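Local coordinates for protein cyclic pyranopterin monophosphate synthase 2 (Mycobacterium tuberculosis, PDB 4FDF) that probably converts (8S)-3',8-cyclo-7,8-dihydroguanosine 5'-triphosphate into cyclic pyranopterin monophosphate, releasing diphosphate, in the biosynthesis of the molybdenum cofactor, at residues 44-49 with 147-152; 49-54 with 140-145; 67-72 with 97-102. All coordinates share one frame; numbering follows the deposited sequence.

Interaction 1: 44-49 with 147-152; sequences ILRTSA and LIDDIR
Residues 44-46 and 147-149 run antiparallel as neighbouring strands, Leu45 facing Ile148 in a non-hydrogen-bonded pair between two hydrogen-bonded ones, Ile44 with Asp149 and Arg46 with Leu147. Each hydrogen-bonded pair makes two bonds; the longest of the four, Leu147 N to Arg46 O at 3.3 Å, arrives on a carbonyl lone pair. On the face carrying Ile44, Arg46, Leu147 and Asp149, the Arg46 chain bends at chi2 (-98°) and runs diagonally to the Asp149 carboxylate. Arg46 NE and NH2 grip Asp149 OD2: NE reaches it over 2.8 Å on the anti lone pair, whereas NH2, at 3.2 Å, comes from above the carboxylate plane. The two flat groups stand 81° apart. Ile44 CG2 lies over the centre of one guanidinium face and packs on Asp149 CB at 3.4 Å; Leu147 CD1 packs on Arg46 CB and CD2 on CG. Asp149 OD1 accepts a hydrogen bond from the backbone N of Asp150 of a second subunit, so one carboxylate serves both salt bridge and subunit interface. On the other face, covered by Leu135 and Ala132 of helix 121-139, Leu45 CD1 meets Ile148 CG1 at 3.7 Å. Such a helix-covered antiparallel sheet is characteristic of the ferredoxin-like fold of MoaC.

Interaction 2: 49-54 with 140-145; sequences AQVVAL and KAVDPG
Val142 projects from the loop after helix 121-139 toward the first turns of helix 49-57, and its short side chain carries most of the contact. Its CB lies 4.0 Å from Val51 CG2, and beyond CB the two branches part. Val142 CG1, anti to the backbone N (chi1 -176°), sits 3.8 Å from Val51 CG2 and meets the amide end of Gln50, with OE1 at 3.6 Å; the extended Gln50 chain crosses it obliquely. Val142 CG2, anti to the carbonyl carbon, reaches Leu54 CD1 at 3.7 Å, the two side chains meeting tip to tip. Gln50, Val51 and Leu54 thus present one side of the helix, with Leu54 one turn beyond Gln50, as the bond from Leu54 N to Gln50 O marks. In the ferredoxin-like fold of MoaC this surface contact joins the short helix after strand 35-46 to the loop leading into the neighbouring strand, 147-156. Val51 CG2 also touches Asp143 CB at 3.7 Å, its side chain crossing that of Asp143 at about a right angle. Beyond CB, the Asp143 carboxylate turns to Thr47, just before the helix. Ser48 OG, at the N-cap, bonds to Val51 N.

Interaction 3: 67-72 with 97-102; sequences ATARVA and VDFTVG
The guanidinium of Arg70 has Phe99 CE2 over the centre of one face, 3.9 Å above the plane, while water 1 and the carbonyl oxygen of Val97 lie at its edge. With the two planes 72° apart and CE2 the atom over the guanidinium, it is the ring's rim that meets the charged group. At the ring's edge, in plane, Arg70 N stands 3.7 Å from Phe99 CZ, and Ala69 CB packs nearby. Two bends place the guanidinium here: CG starts anti to the backbone N (chi1 173°), then the chain turns at chi2 and chi3 to pass alongside Val97. Arg70 NH1 donates to Val97 O at 2.9 Å and to water 1 at 2.8 Å; the water also takes the backbone N-H of Phe99. One nitrogen thus holds the strand backbone directly and through water. This is helix-on-sheet packing within the ferredoxin-like fold, helix 67-72 running roughly antiparallel to strand 97-101, their axes 8.5 Å apart at the closest. Phe99 also rests on Ile106 and Ile108 of the adjacent strand. Asp98 OD1, 4.2 Å from Arg70 NH1, is beyond a salt bridge, though its charge may help. Arg70 also packs on Ala24 of another subunit.

Interactions 1 and 2 are directly joined: they share Ala49, and Thr47 OG1 of 44-49 lies 2.8 Å from Asp143 OD2 of 140-145, a hydrogen bond tying the end of strand 35-46 to the loop that packs on the next helix. Interaction 3 touches interaction 2 through Val52 CG1, 3.4 Å from Gly102 O. Interactions 1 and 3 do not touch, their nearest atoms being about 7 Å apart, but both involve strands of the same sheet. Interactions 1 and 2 lie away from the predicted substrate-binding residues; interaction 3 is nearer, with the Val97 side chain about 10 Å from that of Glu123, predicted to bind substrate.

Interaction 1: 44-49 with 147-152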
ATOM      1  N   ILE B  44       0.947  26.207  -3.516  1.00 35.01           N
ATOM      2  CA  ILE B  44       1.798  26.935  -4.454  1.00 36.85           C
ATOM      3  C   ILE B  44       3.262  26.504  -4.352  1.00 37.45           C
ATOM      4  O   ILE B  44       3.820  26.406  -3.262  1.00 37.86           O
ATOM      5  CB  ILE B  44       1.594  28.496  -4.338  1.00 37.17           C
ATOM      6  CG1 ILE B  44       2.271  29.244  -5.490  1.00 40.01           C
ATOM      7  CG2 ILE B  44       2.063  29.034  -3.008  1.00 40.99           C
ATOM      8  CD1 ILE B  44       2.032  30.755  -5.467  1.00 40.79           C
ATOM      9  N   LEU B  45       3.870  26.217  -5.496  1.00 36.26           N
ATOM     10  CA  LEU B  45       5.304  25.979  -5.534  1.00 38.06           C
ATOM     11  C   LEU B  45       6.023  27.271  -5.944  1.00 38.10           C
ATOM     12  O   LEU B  45       5.801  27.779  -7.038  1.00 35.08           O
ATOM     13  CB  LEU B  45       5.629  24.857  -6.509  1.00 38.16           C
ATOM     14  CG  LEU B  45       7.100  24.444  -6.571  1.00 40.58           C
ATOM     15  CD1 LEU B  45       7.465  23.590  -5.389  1.00 40.38           C
ATOM     16  CD2 LEU B  45       7.410  23.710  -7.866  1.00 40.83           C
ATOM     17  N   ARG B  46       6.862  27.803  -5.056  1.00 39.33           N
ATOM     18  CA  ARG B  46       7.620  29.024  -5.358  1.00 42.21           C
ATOM     19  C   ARG B  46       8.957  28.675  -6.017  1.00 39.54           C
ATOM     20  O   ARG B  46       9.870  28.182  -5.362  1.00 41.29           O
ATOM     21  CB  ARG B  46       7.852  29.860  -4.095  1.00 42.91           C
ATOM     22  CG  ARG B  46       6.653  29.978  -3.159  1.00 45.33           C
ATOM     23  CD  ARG B  46       5.892  31.265  -3.361  1.00 46.10           C
ATOM     24  NE  ARG B  46       4.937  31.491  -2.281  1.00 49.32           N
ATOM     25  CZ  ARG B  46       3.890  32.309  -2.362  1.00 50.29           C
ATOM     26  NH1 ARG B  46       3.651  32.988  -3.484  1.00 49.89           N
ATOM     27  NH2 ARG B  46       3.076  32.445  -1.325  1.00 47.71           N
ATOM     28  N   THR B  47       9.069  28.919  -7.314  1.00 40.33           N
ATOM     29  CA  THR B  47      10.275  28.507  -8.041  1.00 44.50           C
ATOM     30  C   THR B  47      10.943  29.656  -8.847  1.00 44.27           C
ATOM     31  O   THR B  47      10.815  30.816  -8.480  1.00 43.37           O
ATOM     32  CB  THR B  47      10.025  27.208  -8.859  1.00 43.65           C
ATOM     33  OG1 THR B  47      11.265  26.714  -9.371  1.00 46.81           O
ATOM     34  CG2 THR B  47       9.027  27.432  -9.994  1.00 41.68           C
ATOM     35  N   SER B  48      11.653  29.329  -9.925  1.00 46.90           N
ATOM     36  CA  SER B  48      12.415  30.331 -10.682  1.00 47.58           C
ATOM     37  C   SER B  48      11.852  30.518 -12.086  1.00 47.27           C
ATOM     38  O   SER B  48      11.141  29.646 -12.600  1.00 47.64           O
ATOM     39  CB  SER B  48      13.880  29.916 -10.770  1.00 46.65           C
ATOM     40  OG  SER B  48      14.003  28.742 -11.556  1.00 53.49           O
ATOM     41  N   ALA B  49      12.183  31.654 -12.701  1.00 47.75           N
ATOM     42  CA  ALA B  49      11.751  31.963 -14.066  1.00 46.45           C
ATOM     43  C   ALA B  49      12.312  30.929 -15.025  1.00 46.12           C
ATOM     44  O   ALA B  49      11.644  30.527 -15.982  1.00 43.45           O
ATOM     45  CB  ALA B  49      12.200  33.365 -14.476  1.00 47.89           C
ATOM     46  N   LEU B 147      10.318  26.221  -2.800  1.00 42.44           N
ATOM     47  CA  LEU B 147       9.586  25.854  -1.603  1.00 44.85           C
ATOM     48  C   LEU B 147       8.098  25.721  -1.854  1.00 42.84           C
ATOM     49  O   LEU B 147       7.573  26.237  -2.840  1.00 44.37           O
ATOM     50  CB  LEU B 147       9.898  26.803  -0.429  1.00 47.14           C
ATOM     51  CG  LEU B 147       9.526  28.286  -0.375  1.00 48.92           C
ATOM     52  CD1 LEU B 147      10.082  29.060  -1.569  1.00 52.80           C
ATOM     53  CD2 LEU B 147       8.021  28.501  -0.213  1.00 49.07           C
ATOM     54  N   ILE B 148       7.439  25.007  -0.950  1.00 42.84           N
ATOM     55  CA  ILE B 148       6.025  24.680  -1.065  1.00 40.92           C
ATOM     56  C   ILE B 148       5.261  25.500  -0.025  1.00 40.86           C
ATOM     57  O   ILE B 148       5.546  25.436   1.174  1.00 36.90           O
ATOM     58  CB  ILE B 148       5.784  23.156  -0.884  1.00 41.26           C
ATOM     59  CG1 ILE B 148       6.425  22.365  -2.040  1.00 40.13           C
ATOM     60  CG2 ILE B 148       4.291  22.849  -0.787  1.00 39.54           C
ATOM     61  CD1 ILE B 148       6.609  20.860  -1.759  1.00 39.13           C
ATOM     62  N   ASP B 149       4.278  26.256  -0.504  1.00 41.09           N
ATOM     63  CA  ASP B 149       3.653  27.301   0.280  1.00 42.47           C
ATOM     64  C   ASP B 149       2.128  27.240   0.206  1.00 40.42           C
ATOM     65  O   ASP B 149       1.560  26.732  -0.772  1.00 38.36           O
ATOM     66  CB  ASP B 149       4.114  28.661  -0.267  1.00 50.23           C
ATOM     67  CG  ASP B 149       4.752  29.548   0.790  1.00 54.92           C
ATOM     68  OD1 ASP B 149       4.902  29.104   1.951  1.00 57.27           O
ATOM     69  OD2 ASP B 149       5.122  30.692   0.438  1.00 56.94           O
ATOM     70  N   ASP B 150       1.489  27.769   1.252  1.00 37.56           N
ATOM     71  CA  ASP B 150       0.079  28.163   1.237  1.00 38.28           C
ATOM     72  C   ASP B 150      -0.873  27.006   0.855  1.00 36.92           C
ATOM     73  O   ASP B 150      -1.806  27.170   0.065  1.00 35.23           O
ATOM     74  CB  ASP B 150      -0.092  29.387   0.319  1.00 43.38           C
ATOM     75  CG  ASP B 150      -1.183  30.340   0.783  1.00 50.88           C
ATOM     76  OD1 ASP B 150      -1.283  30.634   1.998  1.00 55.96           O
ATOM     77  OD2 ASP B 150      -1.937  30.824  -0.085  1.00 55.40           O
ATOM     78  N   ILE B 151      -0.612  25.829   1.412  1.00 33.85           N
ATOM     79  CA  ILE B 151      -1.525  24.705   1.250  1.00 32.69           C
ATOM     80  C   ILE B 151      -2.730  24.899   2.169  1.00 32.35           C
ATOM     81  O   ILE B 151      -2.582  24.974   3.380  1.00 32.10           O
ATOM     82  CB  ILE B 151      -0.823  23.356   1.525  1.00 28.77           C
ATOM     83  CG1 ILE B 151       0.216  23.099   0.429  1.00 27.36           C
ATOM     84  CG2 ILE B 151      -1.865  22.208   1.626  1.00 29.38           C
ATOM     85  CD1 ILE B 151       1.251  22.045   0.772  1.00 24.95           C
ATOM     86  N   ARG B 152      -3.921  24.971   1.589  1.00 32.31           N
ATOM     87  CA  ARG B 152      -5.099  25.354   2.354  1.00 32.33           C
ATOM     88  C   ARG B 152      -6.393  24.898   1.690  1.00 31.14           C
ATOM     89  O   ARG B 152      -6.442  24.632   0.478  1.00 29.72           O
ATOM     90  CB  ARG B 152      -5.118  26.876   2.555  1.00 32.29           C
ATOM     91  CG  ARG B 152      -5.486  27.647   1.293  1.00 35.00           C
ATOM     92  CD  ARG B 152      -4.579  28.844   1.045  1.00 37.33           C
ATOM     93  NE  ARG B 152      -5.027  29.587  -0.132  1.00 36.82           N
ATOM     94  CZ  ARG B 152      -4.554  29.431  -1.370  1.00 36.06           C
ATOM     95  NH1 ARG B 152      -3.577  28.569  -1.647  1.00 34.25           N
ATOM     96  NH2 ARG B 152      -5.064  30.163  -2.345  1.00 35.72           N
TER

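Interaction 2: 49-54 with 140-145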
ATOM      1  N   ALA B  49      12.183  31.654 -12.701  1.00 47.75           N
ATOM      2  CA  ALA B  49      11.751  31.963 -14.066  1.00 46.45           C
ATOM      3  C   ALA B  49      12.312  30.929 -15.025  1.00 46.12           C
ATOM      4  O   ALA B  49      11.644  30.527 -15.982  1.00 43.45           O
ATOM      5  CB  ALA B  49      12.200  33.365 -14.476  1.00 47.89           C
ATOM      6  N   GLN B  50      13.542  30.501 -14.751  1.00 46.00           N
ATOM      7  CA  GLN B  50      14.157  29.419 -15.487  1.00 47.37           C
ATOM      8  C   GLN B  50      13.323  28.134 -15.445  1.00 48.80           C
ATOM      9  O   GLN B  50      13.143  27.479 -16.479  1.00 51.10           O
ATOM     10  CB  GLN B  50      15.549  29.130 -14.950  1.00 47.60           C
ATOM     11  CG  GLN B  50      16.414  28.400 -15.964  1.00 49.15           C
ATOM     12  CD  GLN B  50      17.674  27.841 -15.366  1.00 48.31           C
ATOM     13  OE1 GLN B  50      18.027  28.121 -14.213  1.00 47.59           O
ATOM     14  NE2 GLN B  50      18.365  27.039 -16.146  1.00 46.99           N
ATOM     15  N   VAL B  51      12.828  27.779 -14.257  1.00 45.96           N
ATOM     16  CA  VAL B  51      12.017  26.571 -14.100  1.00 45.44           C
ATOM     17  C   VAL B  51      10.712  26.696 -14.885  1.00 44.52           C
ATOM     18  O   VAL B  51      10.331  25.774 -15.602  1.00 45.42           O
ATOM     19  CB  VAL B  51      11.779  26.196 -12.610  1.00 44.88           C
ATOM     20  CG1 VAL B  51      10.644  25.184 -12.466  1.00 42.11           C
ATOM     21  CG2 VAL B  51      13.046  25.620 -12.010  1.00 43.29           C
ATOM     22  N   VAL B  52      10.056  27.848 -14.772  1.00 45.63           N
ATOM     23  CA  VAL B  52       8.861  28.150 -15.557  1.00 45.46           C
ATOM     24  C   VAL B  52       9.188  28.028 -17.047  1.00 48.00           C
ATOM     25  O   VAL B  52       8.412  27.456 -17.819  1.00 49.86           O
ATOM     26  CB  VAL B  52       8.292  29.566 -15.224  1.00 47.64           C
ATOM     27  CG1 VAL B  52       7.155  29.952 -16.179  1.00 48.98           C
ATOM     28  CG2 VAL B  52       7.808  29.622 -13.787  1.00 44.86           C
ATOM     29  N   ALA B  53      10.351  28.544 -17.435  1.00 47.51           N
ATOM     30  CA  ALA B  53      10.802  28.470 -18.820  1.00 49.08           C
ATOM     31  C   ALA B  53      10.917  27.017 -19.281  1.00 48.88           C
ATOM     32  O   ALA B  53      10.288  26.628 -20.263  1.00 50.70           O
ATOM     33  CB  ALA B  53      12.129  29.216 -19.008  1.00 48.06           C
ATOM     34  N   LEU B  54      11.688  26.215 -18.551  1.00 49.35           N
ATOM     35  CA  LEU B  54      11.886  24.812 -18.910  1.00 51.61           C
ATOM     36  C   LEU B  54      10.587  24.006 -18.952  1.00 55.05           C
ATOM     37  O   LEU B  54      10.489  23.012 -19.683  1.00 58.18           O
ATOM     38  CB  LEU B  54      12.922  24.151 -17.999  1.00 49.74           C
ATOM     39  CG  LEU B  54      14.340  24.744 -18.007  1.00 50.49           C
ATOM     40  CD1 LEU B  54      15.205  24.060 -16.954  1.00 47.71           C
ATOM     41  CD2 LEU B  54      15.008  24.669 -19.390  1.00 50.07           C
ATOM     42  N   LYS B 140      13.893  20.030  -8.751  1.00 44.06           N
ATOM     43  CA  LYS B 140      14.911  20.285  -7.718  1.00 45.93           C
ATOM     44  C   LYS B 140      16.359  20.353  -8.233  1.00 47.29           C
ATOM     45  O   LYS B 140      17.227  20.894  -7.557  1.00 49.30           O
ATOM     46  CB  LYS B 140      14.793  19.301  -6.545  1.00 43.20           C
ATOM     47  CG  LYS B 140      15.057  17.826  -6.882  1.00 43.61           C
ATOM     48  CD  LYS B 140      14.944  16.981  -5.633  1.00 41.91           C
ATOM     49  CE  LYS B 140      15.605  15.634  -5.811  1.00 43.66           C
ATOM     50  NZ  LYS B 140      14.878  14.775  -6.755  1.00 46.85           N
ATOM     51  N   ALA B 141      16.605  19.808  -9.419  1.00 46.46           N
ATOM     52  CA  ALA B 141      17.941  19.833 -10.022  1.00 50.76           C
ATOM     53  C   ALA B 141      18.269  21.189 -10.671  1.00 51.75           C
ATOM     54  O   ALA B 141      19.440  21.560 -10.779  1.00 49.26           O
ATOM     55  CB  ALA B 141      18.100  18.693 -11.031  1.00 47.32           C
ATOM     56  N   VAL B 142      17.231  21.910 -11.100  1.00 51.55           N
ATOM     57  CA  VAL B 142      17.364  23.266 -11.639  1.00 47.91           C
ATOM     58  C   VAL B 142      17.215  24.319 -10.537  1.00 48.39           C
ATOM     59  O   VAL B 142      17.929  25.322 -10.532  1.00 52.30           O
ATOM     60  CB  VAL B 142      16.327  23.543 -12.764  1.00 48.78           C
ATOM     61  CG1 VAL B 142      16.537  24.921 -13.379  1.00 46.14           C
ATOM     62  CG2 VAL B 142      16.386  22.468 -13.837  1.00 46.27           C
ATOM     63  N   ASP B 143      16.288  24.089  -9.609  1.00 46.76           N
ATOM     64  CA  ASP B 143      16.046  25.007  -8.491  1.00 44.94           C
ATOM     65  C   ASP B 143      15.791  24.240  -7.180  1.00 46.10           C
ATOM     66  O   ASP B 143      14.640  24.029  -6.800  1.00 48.79           O
ATOM     67  CB  ASP B 143      14.870  25.942  -8.833  1.00 43.49           C
ATOM     68  CG  ASP B 143      14.571  26.965  -7.739  1.00 46.27           C
ATOM     69  OD1 ASP B 143      15.494  27.365  -7.004  1.00 48.44           O
ATOM     70  OD2 ASP B 143      13.399  27.378  -7.621  1.00 46.33           O
ATOM     71  N   PRO B 144      16.866  23.812  -6.487  1.00 45.51           N
ATOM     72  CA  PRO B 144      16.704  23.103  -5.205  1.00 44.66           C
ATOM     73  C   PRO B 144      16.201  24.007  -4.072  1.00 44.92           C
ATOM     74  O   PRO B 144      15.743  23.502  -3.038  1.00 44.33           O
ATOM     75  CB  PRO B 144      18.122  22.593  -4.892  1.00 44.90           C
ATOM     76  CG  PRO B 144      19.040  23.511  -5.645  1.00 45.95           C
ATOM     77  CD  PRO B 144      18.282  23.924  -6.890  1.00 46.88           C
ATOM     78  N   GLY B 145      16.277  25.322  -4.271  1.00 43.04           N
ATOM     79  CA  GLY B 145      15.788  26.296  -3.288  1.00 42.25           C
ATOM     80  C   GLY B 145      14.287  26.544  -3.335  1.00 42.94           C
ATOM     81  O   GLY B 145      13.757  27.306  -2.527  1.00 42.77           O
TER

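Interaction 3: 67-72 with 97-102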
ATOM      1  N   ALA B  67       2.170  16.755 -15.955  1.00 37.48           N
ATOM      2  CA  ALA B  67       1.486  15.478 -16.124  1.00 39.16           C
ATOM      3  C   ALA B  67       1.858  14.511 -15.017  1.00 37.33           C
ATOM      4  O   ALA B  67       0.987  13.843 -14.468  1.00 39.97           O
ATOM      5  CB  ALA B  67       1.793  14.863 -17.505  1.00 38.20           C
ATOM      6  N   THR B  68       3.142  14.454 -14.672  1.00 35.80           N
ATOM      7  CA  THR B  68       3.606  13.537 -13.636  1.00 36.14           C
ATOM      8  C   THR B  68       2.971  13.890 -12.283  1.00 35.30           C
ATOM      9  O   THR B  68       2.503  13.008 -11.562  1.00 33.33           O
ATOM     10  CB  THR B  68       5.160  13.476 -13.565  1.00 37.15           C
ATOM     11  OG1 THR B  68       5.669  13.022 -14.825  1.00 39.01           O
ATOM     12  CG2 THR B  68       5.649  12.514 -12.476  1.00 36.21           C
ATOM     13  N   ALA B  69       2.929  15.180 -11.967  1.00 34.37           N
ATOM     14  CA  ALA B  69       2.420  15.631 -10.677  1.00 33.02           C
ATOM     15  C   ALA B  69       0.907  15.510 -10.579  1.00 33.53           C
ATOM     16  O   ALA B  69       0.381  15.208  -9.514  1.00 34.41           O
ATOM     17  CB  ALA B  69       2.877  17.055 -10.391  1.00 31.65           C
ATOM     18  N   ARG B  70       0.214  15.734 -11.690  1.00 33.13           N
ATOM     19  CA  ARG B  70      -1.226  15.517 -11.735  1.00 35.87           C
ATOM     20  C   ARG B  70      -1.562  14.075 -11.371  1.00 34.95           C
ATOM     21  O   ARG B  70      -2.431  13.838 -10.520  1.00 35.58           O
ATOM     22  CB  ARG B  70      -1.806  15.898 -13.107  1.00 36.92           C
ATOM     23  CG  ARG B  70      -3.270  15.555 -13.305  1.00 40.94           C
ATOM     24  CD  ARG B  70      -3.994  16.581 -14.195  1.00 43.80           C
ATOM     25  NE  ARG B  70      -3.135  17.118 -15.244  1.00 45.79           N
ATOM     26  CZ  ARG B  70      -3.123  18.384 -15.644  1.00 46.17           C
ATOM     27  NH1 ARG B  70      -3.933  19.281 -15.094  1.00 44.07           N
ATOM     28  NH2 ARG B  70      -2.289  18.754 -16.604  1.00 49.30           N
ATOM     29  N   VAL B  71      -0.864  13.128 -12.000  1.00 33.42           N
ATOM     30  CA  VAL B  71      -1.085  11.696 -11.748  1.00 34.38           C
ATOM     31  C   VAL B  71      -0.732  11.329 -10.311  1.00 33.07           C
ATOM     32  O   VAL B  71      -1.453  10.560  -9.669  1.00 34.57           O
ATOM     33  CB  VAL B  71      -0.306  10.770 -12.749  1.00 34.03           C
ATOM     34  CG1 VAL B  71      -0.521   9.296 -12.400  1.00 34.31           C
ATOM     35  CG2 VAL B  71      -0.761  11.008 -14.186  1.00 33.12           C
ATOM     36  N   ALA B  72       0.363  11.884  -9.797  1.00 32.38           N
ATOM     37  CA  ALA B  72       0.754  11.631  -8.398  1.00 32.72           C
ATOM     38  C   ALA B  72      -0.279  12.176  -7.391  1.00 32.60           C
ATOM     39  O   ALA B  72      -0.591  11.515  -6.376  1.00 29.57           O
ATOM     40  CB  ALA B  72       2.149  12.198  -8.116  1.00 33.17           C
ATOM     41  N   VAL B  97      -6.888  17.641 -10.652  1.00 38.86           N
ATOM     42  CA  VAL B  97      -5.747  18.455 -10.264  1.00 39.12           C
ATOM     43  C   VAL B  97      -5.457  19.428 -11.404  1.00 43.32           C
ATOM     44  O   VAL B  97      -5.182  19.007 -12.536  1.00 43.83           O
ATOM     45  CB  VAL B  97      -4.483  17.597  -9.938  1.00 41.34           C
ATOM     46  CG1 VAL B  97      -3.283  18.496  -9.589  1.00 39.31           C
ATOM     47  CG2 VAL B  97      -4.762  16.619  -8.789  1.00 35.58           C
ATOM     48  N   ASP B  98      -5.530  20.725 -11.102  1.00 40.87           N
ATOM     49  CA  ASP B  98      -5.243  21.761 -12.085  1.00 43.19           C
ATOM     50  C   ASP B  98      -4.023  22.595 -11.689  1.00 42.23           C
ATOM     51  O   ASP B  98      -3.736  22.769 -10.499  1.00 40.84           O
ATOM     52  CB  ASP B  98      -6.466  22.667 -12.295  1.00 43.66           C
ATOM     53  CG  ASP B  98      -7.683  21.906 -12.820  1.00 49.86           C
ATOM     54  OD1 ASP B  98      -7.533  21.044 -13.722  1.00 50.15           O
ATOM     55  OD2 ASP B  98      -8.804  22.180 -12.331  1.00 53.84           O
ATOM     56  N   PHE B  99      -3.326  23.101 -12.704  1.00 39.22           N
ATOM     57  CA  PHE B  99      -2.186  23.989 -12.528  1.00 40.78           C
ATOM     58  C   PHE B  99      -2.426  25.330 -13.209  1.00 44.65           C
ATOM     59  O   PHE B  99      -3.012  25.389 -14.297  1.00 46.50           O
ATOM     60  CB  PHE B  99      -0.921  23.357 -13.099  1.00 38.71           C
ATOM     61  CG  PHE B  99      -0.629  21.992 -12.558  1.00 38.24           C
ATOM     62  CD1 PHE B  99       0.011  21.842 -11.334  1.00 35.10           C
ATOM     63  CD2 PHE B  99      -0.997  20.849 -13.278  1.00 36.51           C
ATOM     64  CE1 PHE B  99       0.276  20.564 -10.822  1.00 37.55           C
ATOM     65  CE2 PHE B  99      -0.737  19.578 -12.783  1.00 36.10           C
ATOM     66  CZ  PHE B  99      -0.100  19.426 -11.553  1.00 37.88           C
ATOM     67  N   THR B 100      -2.004  26.404 -12.544  1.00 44.84           N
ATOM     68  CA  THR B 100      -1.874  27.715 -13.173  1.00 44.87           C
ATOM     69  C   THR B 100      -0.410  28.103 -13.035  1.00 43.81           C
ATOM     70  O   THR B 100       0.074  28.300 -11.920  1.00 40.31           O
ATOM     71  CB  THR B 100      -2.748  28.785 -12.495  1.00 45.74           C
ATOM     72  OG1 THR B 100      -4.114  28.359 -12.462  1.00 45.93           O
ATOM     73  CG2 THR B 100      -2.637  30.128 -13.236  1.00 46.87           C
ATOM     74  N   VAL B 101       0.299  28.175 -14.163  1.00 46.98           N
ATOM     75  CA  VAL B 101       1.709  28.568 -14.162  1.00 47.55           C
ATOM     76  C   VAL B 101       1.857  30.088 -14.328  1.00 47.62           C
ATOM     77  O   VAL B 101       1.411  30.678 -15.322  1.00 45.34           O
ATOM     78  CB  VAL B 101       2.572  27.795 -15.227  1.00 49.17           C
ATOM     79  CG1 VAL B 101       2.316  26.287 -15.165  1.00 48.15           C
ATOM     80  CG2 VAL B 101       2.337  28.325 -16.641  1.00 53.14           C
ATOM     81  N   GLY B 102       2.472  30.718 -13.338  1.00 47.47           N
ATOM     82  CA  GLY B 102       2.694  32.159 -13.384  1.00 49.67           C
ATOM     83  C   GLY B 102       4.115  32.465 -13.802  1.00 50.02           C
ATOM     84  O   GLY B 102       4.776  31.649 -14.454  1.00 48.52           O
TER
HETATM   85  O   HOH W   1      -4.034  22.073 -15.346  1.00 46.11           O